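Local structure of glycoside hydrolase family 61 (Trichoderma reesei QM6a, 5O2X) at residues 158-163 / 197-202. The protein probably cleaves cellulose chains oxidatively at a surface copper site, as a lytic polysaccharide monooxygenase of family AA9. Sequence-based numbering, arbitrary orientation.
Sequences EIIALH and DLYHAT. With MAN (alpha-D-mannopyranose), chain F; MAN (alpha-D-mannopyranose), chain E; SO4 (sulfate ion), chain T.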
loop_
_atom_site.group_PDB
_atom_site.type_symbol
_atom_site.label_atom_id
_atom_site.label_comp_id
_atom_site.label_asym_id
_atom_site.label_seq_id
_atom_site.Cartn_x
_atom_site.Cartn_y
_atom_site.Cartn_z
ATOM N N GLU A 158 -1.639 1.255 0.203
ATOM C CA GLU A 158 -3.013 1.402 -0.248
ATOM C C GLU A 158 -3.442 2.857 -0.162
ATOM O O GLU A 158 -3.265 3.533 0.849
ATOM C CB GLU A 158 -3.910 0.554 0.658
ATOM C CG GLU A 158 -5.388 0.546 0.338
ATOM C CD GLU A 158 -6.140 -0.374 1.274
ATOM O OE1 GLU A 158 -5.773 -0.392 2.484
ATOM O OE2 GLU A 158 -7.043 -1.110 0.821
ATOM N N ILE A 159 -4.101 3.322 -1.235
ATOM C CA ILE A 159 -4.880 4.554 -1.231
ATOM C C ILE A 159 -6.340 4.138 -1.145
ATOM O O ILE A 159 -6.763 3.177 -1.791
ATOM C CB ILE A 159 -4.678 5.387 -2.524
ATOM C CG1 ILE A 159 -3.210 5.714 -2.790
ATOM C CG2 ILE A 159 -5.487 6.669 -2.426
ATOM C CD1 ILE A 159 -2.987 6.395 -4.118
ATOM N N ILE A 160 -7.126 4.863 -0.342
ATOM C CA ILE A 160 -8.578 4.679 -0.330
ATOM C C ILE A 160 -9.159 5.984 -0.884
ATOM O O ILE A 160 -8.715 7.102 -0.529
ATOM C CB ILE A 160 -9.096 4.357 1.067
ATOM C CG1 ILE A 160 -8.377 3.126 1.650
ATOM C CG2 ILE A 160 -10.611 4.108 0.995
ATOM C CD1 ILE A 160 -8.744 2.791 3.042
ATOM N N ALA A 161 -10.077 5.889 -1.835
ATOM C CA ALA A 161 -10.766 7.034 -2.375
ATOM C C ALA A 161 -12.150 7.127 -1.769
ATOM O O ALA A 161 -12.899 6.140 -1.744
ATOM C CB ALA A 161 -10.873 6.934 -3.872
ATOM N N LEU A 162 -12.496 8.350 -1.319
ATOM C CA LEU A 162 -13.704 8.585 -0.554
ATOM C C LEU A 162 -14.714 9.489 -1.249
ATOM O O LEU A 162 -15.718 9.852 -0.627
ATOM C CB LEU A 162 -13.361 9.141 0.832
ATOM C CG LEU A 162 -12.505 8.247 1.710
ATOM C CD1 LEU A 162 -12.187 8.991 3.001
ATOM C CD2 LEU A 162 -13.167 6.899 1.995
ATOM N N HIS A 163 -14.465 9.896 -2.489
ATOM C CA HIS A 163 -15.399 10.806 -3.161
ATOM C C HIS A 163 -16.811 10.247 -3.316
ATOM O O HIS A 163 -17.771 11.008 -3.376
ATOM C CB HIS A 163 -14.833 11.201 -4.519
ATOM C CG HIS A 163 -14.532 10.036 -5.395
ATOM N ND1 HIS A 163 -13.557 9.114 -5.081
ATOM C CD2 HIS A 163 -15.139 9.615 -6.531
ATOM C CE1 HIS A 163 -13.565 8.182 -6.019
ATOM N NE2 HIS A 163 -14.502 8.464 -6.911
ATOM N N ASP A 197 -9.972 -9.299 7.372
ATOM C CA ASP A 197 -10.501 -8.746 8.617
ATOM C C ASP A 197 -10.140 -7.280 8.791
ATOM O O ASP A 197 -10.578 -6.674 9.771
ATOM C CB ASP A 197 -9.964 -9.534 9.809
ATOM C CG ASP A 197 -10.545 -10.937 9.908
ATOM O OD1 ASP A 197 -11.637 -11.250 9.426
ATOM O OD2 ASP A 197 -9.817 -11.762 10.528
ATOM N N LEU A 198 -9.415 -6.657 7.857
ATOM C CA LEU A 198 -8.999 -5.276 8.056
ATOM C C LEU A 198 -10.188 -4.318 8.106
ATOM O O LEU A 198 -10.243 -3.451 8.969
ATOM C CB LEU A 198 -8.054 -4.820 6.926
ATOM C CG LEU A 198 -6.679 -5.447 6.951
ATOM C CD1 LEU A 198 -5.953 -5.119 5.653
ATOM C CD2 LEU A 198 -5.854 -4.975 8.150
ATOM N N TYR A 199 -11.104 -4.420 7.139
ATOM C CA TYR A 199 -12.095 -3.375 6.878
ATOM C C TYR A 199 -13.505 -3.964 6.780
ATOM O O TYR A 199 -13.685 -5.082 6.320
ATOM C CB TYR A 199 -11.803 -2.724 5.531
ATOM C CG TYR A 199 -10.408 -2.174 5.396
ATOM C CD1 TYR A 199 -9.801 -1.418 6.403
ATOM C CD2 TYR A 199 -9.679 -2.392 4.251
ATOM C CE1 TYR A 199 -8.541 -0.895 6.231
ATOM C CE2 TYR A 199 -8.432 -1.868 4.079
ATOM C CZ TYR A 199 -7.850 -1.093 5.062
ATOM O OH TYR A 199 -6.617 -0.526 4.928
ATOM N N HIS A 200 -14.466 -3.144 7.176
ATOM C CA HIS A 200 -15.859 -3.472 7.021
ATOM C C HIS A 200 -16.606 -2.325 6.360
ATOM O O HIS A 200 -16.248 -1.158 6.543
ATOM C CB HIS A 200 -16.527 -3.870 8.348
ATOM C CG HIS A 200 -16.054 -5.212 8.798
ATOM N ND1 HIS A 200 -14.854 -5.433 9.421
ATOM C CD2 HIS A 200 -16.601 -6.427 8.586
ATOM C CE1 HIS A 200 -14.673 -6.742 9.586
ATOM N NE2 HIS A 200 -15.746 -7.355 9.122
ATOM N N ALA A 201 -17.668 -2.654 5.648
ATOM C CA ALA A 201 -18.411 -1.706 4.837
ATOM C C ALA A 201 -19.090 -0.615 5.653
ATOM O O ALA A 201 -19.445 0.423 5.088
ATOM C CB ALA A 201 -19.472 -2.432 4.019
ATOM N N THR A 202 -19.293 -0.827 6.944
ATOM C CA THR A 202 -19.906 0.174 7.822
ATOM C C THR A 202 -18.874 0.920 8.675
ATOM O O THR A 202 -19.280 1.711 9.536
ATOM C CB THR A 202 -20.893 -0.510 8.758
ATOM O OG1 THR A 202 -20.153 -1.502 9.495
ATOM C CG2 THR A 202 -22.063 -1.142 7.987
HETATM C C1 MAN F . -20.117 -1.357 10.933
HETATM C C2 MAN F . -18.912 -2.104 11.540
HETATM C C3 MAN F . -19.054 -3.599 11.362
HETATM C C4 MAN F . -20.373 -4.021 11.947
HETATM C C5 MAN F . -21.496 -3.250 11.275
HETATM C C6 MAN F . -22.841 -3.682 11.846
HETATM O O2 MAN F . -18.775 -1.855 12.946
HETATM O O3 MAN F . -17.963 -4.298 11.977
HETATM O O4 MAN F . -20.474 -5.428 11.722
HETATM O O5 MAN F . -21.321 -1.847 11.489
HETATM O O6 MAN F . -23.894 -2.969 11.186
HETATM C C1 MAN E . -11.358 -12.955 6.023
HETATM C C2 MAN E . -10.921 -13.835 7.162
HETATM C C3 MAN E . -10.086 -15.003 6.572
HETATM C C4 MAN E . -10.794 -15.737 5.426
HETATM C C5 MAN E . -11.320 -14.747 4.412
HETATM C C6 MAN E . -12.240 -15.359 3.370
HETATM O O2 MAN E . -12.065 -14.371 7.801
HETATM O O3 MAN E . -9.697 -15.942 7.591
HETATM O O4 MAN E . -9.870 -16.591 4.738
HETATM O O5 MAN E . -12.082 -13.691 5.050
HETATM O O6 MAN E . -12.412 -14.565 2.250
HETATM S S SO4 T . -15.515 7.571 -10.347
HETATM O O1 SO4 T . -16.024 8.956 -10.295
HETATM O O2 SO4 T . -16.456 6.882 -11.247
HETATM O O3 SO4 T . -14.100 7.575 -10.813
HETATM O O4 SO4 T . -15.496 6.997 -9.043
#
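Glu158 OE1 is gripped from two quarters: Tyr199 OH donates to it at 2.6 Å, and Arg156 completes a salt bridge to the same oxygen. The phenol reaches OE1 on the syn side, 23° out of the carboxylate plane, while OE1 lies at the ring edge, near its plane, with carboxylate and ring planes 38° apart. With CG anti to the backbone N (chi1 -179°) and the chain extended beyond it, Glu158 stretches to meet a ring coming from the opposite direction. Strand 151-161 belongs to the beta-sandwich core of the AA9 fold, and the case illustrates how the long loop following strand 193-194 packs on such a sheet partly through a buried aromatic. Ile160 adds an apolar touch, its CD1 lying 4.5 Å from Tyr199 CZ, oblique to the ring, and Leu198 CB covers one face of the same ring. The second carboxylate oxygen, OE2, accepts from Asn173 on the adjoining strand, and Tyr199 OH is also hydrogen-bonded to Tyr93 OH. Replacing Glu158 by an alanine is likely to leave Arg156 without this buried counter-charge and the Tyr199 hydroxyl without this acceptor. Further along the loop, Thr202 OG1 carries an O-linked mannose.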